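Local structure of glucose-binding protein (2B3F) at residues V114-H119 against D306-L311. The protein binds glucose or galactose, seen here holding galactose, and probably delivers the sugar to a binding-protein-dependent transport system. Sequence-based numbering, arbitrary orientation.
Sequences VPVNIH and DTSNPL. Unlike the reference sequence in segment 306-311: Ser308 (reference Phe). With GAL (beta-D-galactopyranose), chain G.
The carboxamide of Asn309 meets residues 116-118 with its polar end, ND2 giving a hydrogen bond to Val116 O at 3.0 Å while OD1 packs against Asn117 CB at 3.1 Å, a close approach without a bond. The acceptor lies almost in the amide plane of Asn309, the N-H points nearly straight at it (168°), and the donor arrives in the carbonyl plane of Val116. The side chains of Asn117 and Asn309 cross at about a right angle, their amide planes 37° apart. Asn309 OD1 is hydrogen-bonded to Ser314 OG, so both ends of that amide are gripped and its rotation is fixed; Asn117 OD1, with CG between the backbone N and the carbonyl carbon (chi1 67°), accepts a hydrogen bond from the backbone N of Asp278, whose carboxylate binds the galactose. Beside the Asn309-Val116 bond, Val116 CG2 comes no nearer than 4.4 Å to Ser308 OG, a loose approach; Ser308 differs from the reference sequence, and its hydroxyl is bonded to Gly304 O. An alanine in place of Asn309 is likely to leave the buried Val116 carbonyl without this donor and Ser314 without its amide partner. At the start of strand 119-120 the His119 ring stands oblique to the sugar, CD2 3.8 Å from GAL O3, with Lys312 at NE2. One straight hydrogen bond and light packing thus join helix 302-312 to the segment after strand 110-115, beside the sugar pocket of a periplasmic binding-protein fold.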
ATOM      1  N   VAL A 114     -15.456  -2.651  -3.522  1.00 15.86           N
ATOM      2  CA  VAL A 114     -15.640  -1.237  -3.793  1.00 16.20           C
ATOM      3  C   VAL A 114     -14.411  -0.480  -3.306  1.00 16.41           C
ATOM      4  O   VAL A 114     -14.148  -0.454  -2.095  1.00 14.91           O
ATOM      5  CB  VAL A 114     -16.878  -0.684  -3.057  1.00 17.18           C
ATOM      6  CG1 VAL A 114     -17.121   0.788  -3.422  1.00 18.38           C
ATOM      7  CG2 VAL A 114     -18.087  -1.583  -3.330  1.00 17.85           C
ATOM      8  N   PRO A 115     -13.654   0.121  -4.233  1.00 16.86           N
ATOM      9  CA  PRO A 115     -12.464   0.887  -3.843  1.00 16.77           C
ATOM     10  C   PRO A 115     -12.796   2.169  -3.098  1.00 17.09           C
ATOM     11  O   PRO A 115     -13.704   2.906  -3.501  1.00 16.21           O
ATOM     12  CB  PRO A 115     -11.772   1.198  -5.165  1.00 17.37           C
ATOM     13  CG  PRO A 115     -12.513   0.433  -6.209  1.00 19.09           C
ATOM     14  CD  PRO A 115     -13.844   0.100  -5.701  1.00 17.38           C
ATOM     15  N   VAL A 116     -12.077   2.439  -2.014  1.00 15.99           N
ATOM     16  CA  VAL A 116     -12.274   3.659  -1.245  1.00 15.87           C
ATOM     17  C   VAL A 116     -11.211   4.712  -1.509  1.00 15.34           C
ATOM     18  O   VAL A 116     -11.408   5.881  -1.210  1.00 15.94           O
ATOM     19  CB  VAL A 116     -12.421   3.373   0.264  1.00 16.13           C
ATOM     20  CG1 VAL A 116     -11.136   2.859   0.875  1.00 18.63           C
ATOM     21  CG2 VAL A 116     -12.902   4.645   1.010  1.00 17.10           C
ATOM     22  N   ASN A 117     -10.074   4.294  -2.058  1.00 14.89           N
ATOM     23  CA  ASN A 117      -8.940   5.165  -2.210  1.00 14.56           C
ATOM     24  C   ASN A 117      -7.953   4.657  -3.252  1.00 14.47           C
ATOM     25  O   ASN A 117      -8.138   3.590  -3.868  1.00 13.95           O
ATOM     26  CB  ASN A 117      -8.229   5.349  -0.848  1.00 14.25           C
ATOM     27  CG  ASN A 117      -7.564   4.070  -0.344  1.00 15.16           C
ATOM     28  OD1 ASN A 117      -7.499   3.075  -1.044  1.00 16.45           O
ATOM     29  ND2 ASN A 117      -7.051   4.113   0.890  1.00 15.99           N
ATOM     30  N   ILE A 118      -6.921   5.454  -3.439  1.00 14.38           N
ATOM     31  CA  ILE A 118      -5.703   5.060  -4.130  1.00 14.71           C
ATOM     32  C   ILE A 118      -4.538   5.514  -3.240  1.00 13.96           C
ATOM     33  O   ILE A 118      -4.425   6.688  -2.891  1.00 13.68           O
ATOM     34  CB  ILE A 118      -5.562   5.737  -5.517  1.00 15.64           C
ATOM     35  CG1 ILE A 118      -6.718   5.339  -6.449  1.00 15.57           C
ATOM     36  CG2 ILE A 118      -4.229   5.423  -6.145  1.00 14.51           C
ATOM     37  CD1 ILE A 118      -6.722   3.917  -6.927  1.00 18.50           C
ATOM     38  N   HIS A 119      -3.685   4.565  -2.843  1.00 14.08           N
ATOM     39  CA  HIS A 119      -2.400   4.901  -2.246  1.00 13.86           C
ATOM     40  C   HIS A 119      -1.278   4.680  -3.272  1.00 13.62           C
ATOM     41  O   HIS A 119      -1.393   3.869  -4.206  1.00 13.22           O
ATOM     42  CB  HIS A 119      -2.093   4.049  -0.994  1.00 13.61           C
ATOM     43  CG  HIS A 119      -2.643   4.573   0.311  1.00 13.06           C
ATOM     44  ND1 HIS A 119      -2.227   5.752   0.889  1.00 12.20           N
ATOM     45  CD2 HIS A 119      -3.519   4.016   1.185  1.00 12.55           C
ATOM     46  CE1 HIS A 119      -2.837   5.900   2.058  1.00 12.76           C
ATOM     47  NE2 HIS A 119      -3.627   4.862   2.256  1.00 13.60           N
ATOM     48  N   ASP A 306     -14.148  11.926  -0.015  1.00 18.61           N
ATOM     49  CA  ASP A 306     -13.546  13.233   0.206  1.00 19.45           C
ATOM     50  C   ASP A 306     -13.585  13.696   1.672  1.00 19.40           C
ATOM     51  O   ASP A 306     -12.997  14.712   2.007  1.00 20.46           O
ATOM     52  CB  ASP A 306     -14.189  14.272  -0.719  1.00 19.60           C
ATOM     53  CG  ASP A 306     -13.660  14.201  -2.145  1.00 21.22           C
ATOM     54  OD1 ASP A 306     -12.690  13.426  -2.434  1.00 20.39           O
ATOM     55  OD2 ASP A 306     -14.223  14.971  -2.982  1.00 21.51           O
ATOM     56  N   THR A 307     -14.306  12.960   2.510  1.00 20.01           N
ATOM     57  CA  THR A 307     -14.219  13.102   3.972  1.00 20.71           C
ATOM     58  C   THR A 307     -13.018  12.336   4.547  1.00 20.86           C
ATOM     59  O   THR A 307     -12.224  12.888   5.325  1.00 22.13           O
ATOM     60  CB  THR A 307     -15.510  12.617   4.625  1.00 21.15           C
ATOM     61  OG1 THR A 307     -16.616  13.412   4.149  1.00 23.31           O
ATOM     62  CG2 THR A 307     -15.441  12.717   6.141  1.00 21.46           C
ATOM     63  N   SER A 308     -12.875  11.072   4.157  1.00 20.79           N
ATOM     64  CA  SER A 308     -11.845  10.198   4.752  1.00 19.77           C
ATOM     65  C   SER A 308     -10.451  10.380   4.181  1.00 19.40           C
ATOM     66  O   SER A 308      -9.461  10.414   4.932  1.00 18.76           O
ATOM     67  CB  SER A 308     -12.274   8.739   4.647  1.00 20.51           C
ATOM     68  OG  SER A 308     -12.531   8.377   3.305  1.00 21.60           O
ATOM     69  N   ASN A 309     -10.321  10.474   2.860  1.00 17.72           N
ATOM     70  CA  ASN A 309      -8.991  10.432   2.261  1.00 17.81           C
ATOM     71  C   ASN A 309      -8.064  11.577   2.620  1.00 17.03           C
ATOM     72  O   ASN A 309      -6.879  11.358   2.805  1.00 16.87           O
ATOM     73  CB  ASN A 309      -9.048  10.156   0.752  1.00 17.48           C
ATOM     74  CG  ASN A 309      -9.458   8.733   0.465  1.00 19.02           C
ATOM     75  OD1 ASN A 309      -8.804   7.795   0.927  1.00 18.67           O
ATOM     76  ND2 ASN A 309     -10.557   8.548  -0.261  1.00 18.10           N
ATOM     77  N   PRO A 310      -8.582  12.809   2.745  1.00 17.68           N
ATOM     78  CA  PRO A 310      -7.678  13.872   3.215  1.00 17.80           C
ATOM     79  C   PRO A 310      -6.995  13.578   4.576  1.00 17.85           C
ATOM     80  O   PRO A 310      -5.868  14.032   4.812  1.00 19.88           O
ATOM     81  CB  PRO A 310      -8.599  15.103   3.295  1.00 18.31           C
ATOM     82  CG  PRO A 310      -9.682  14.816   2.250  1.00 17.63           C
ATOM     83  CD  PRO A 310      -9.919  13.325   2.388  1.00 17.15           C
ATOM     84  N   LEU A 311      -7.674  12.842   5.442  1.00 16.99           N
ATOM     85  CA  LEU A 311      -7.094  12.411   6.726  1.00 16.79           C
ATOM     86  C   LEU A 311      -6.063  11.288   6.562  1.00 17.21           C
ATOM     87  O   LEU A 311      -5.096  11.185   7.329  1.00 16.81           O
ATOM     88  CB  LEU A 311      -8.192  11.931   7.665  1.00 17.22           C
ATOM     89  CG  LEU A 311      -9.195  13.001   8.102  1.00 18.42           C
ATOM     90  CD1 LEU A 311     -10.415  12.368   8.795  1.00 20.77           C
ATOM     91  CD2 LEU A 311      -8.490  13.987   9.035  1.00 21.73           C
TER
HETATM   92  C1  GAL G3310      -1.452  -0.900   3.322  1.00 11.43           C
HETATM   93  C2  GAL G3310      -2.887  -0.356   3.315  1.00 12.31           C
HETATM   94  C3  GAL G3310      -2.955   1.077   3.823  1.00 11.16           C
HETATM   95  C4  GAL G3310      -2.250   1.218   5.174  1.00 12.13           C
HETATM   96  C5  GAL G3310      -0.861   0.542   5.080  1.00 12.53           C
HETATM   97  C6  GAL G3310      -0.037   0.587   6.377  1.00 11.86           C
HETATM   98  O1  GAL G3310      -1.413  -2.236   2.919  1.00 13.35           O
HETATM   99  O2  GAL G3310      -3.426  -0.475   1.988  1.00 11.86           O
HETATM  100  O3  GAL G3310      -4.309   1.485   3.950  1.00 13.91           O
HETATM  101  O4  GAL G3310      -3.076   0.629   6.143  1.00 16.88           O
HETATM  102  O5  GAL G3310      -0.957  -0.798   4.661  1.00 11.75           O
HETATM  103  O6  GAL G3310      -0.573  -0.280   7.331  1.00 12.59           O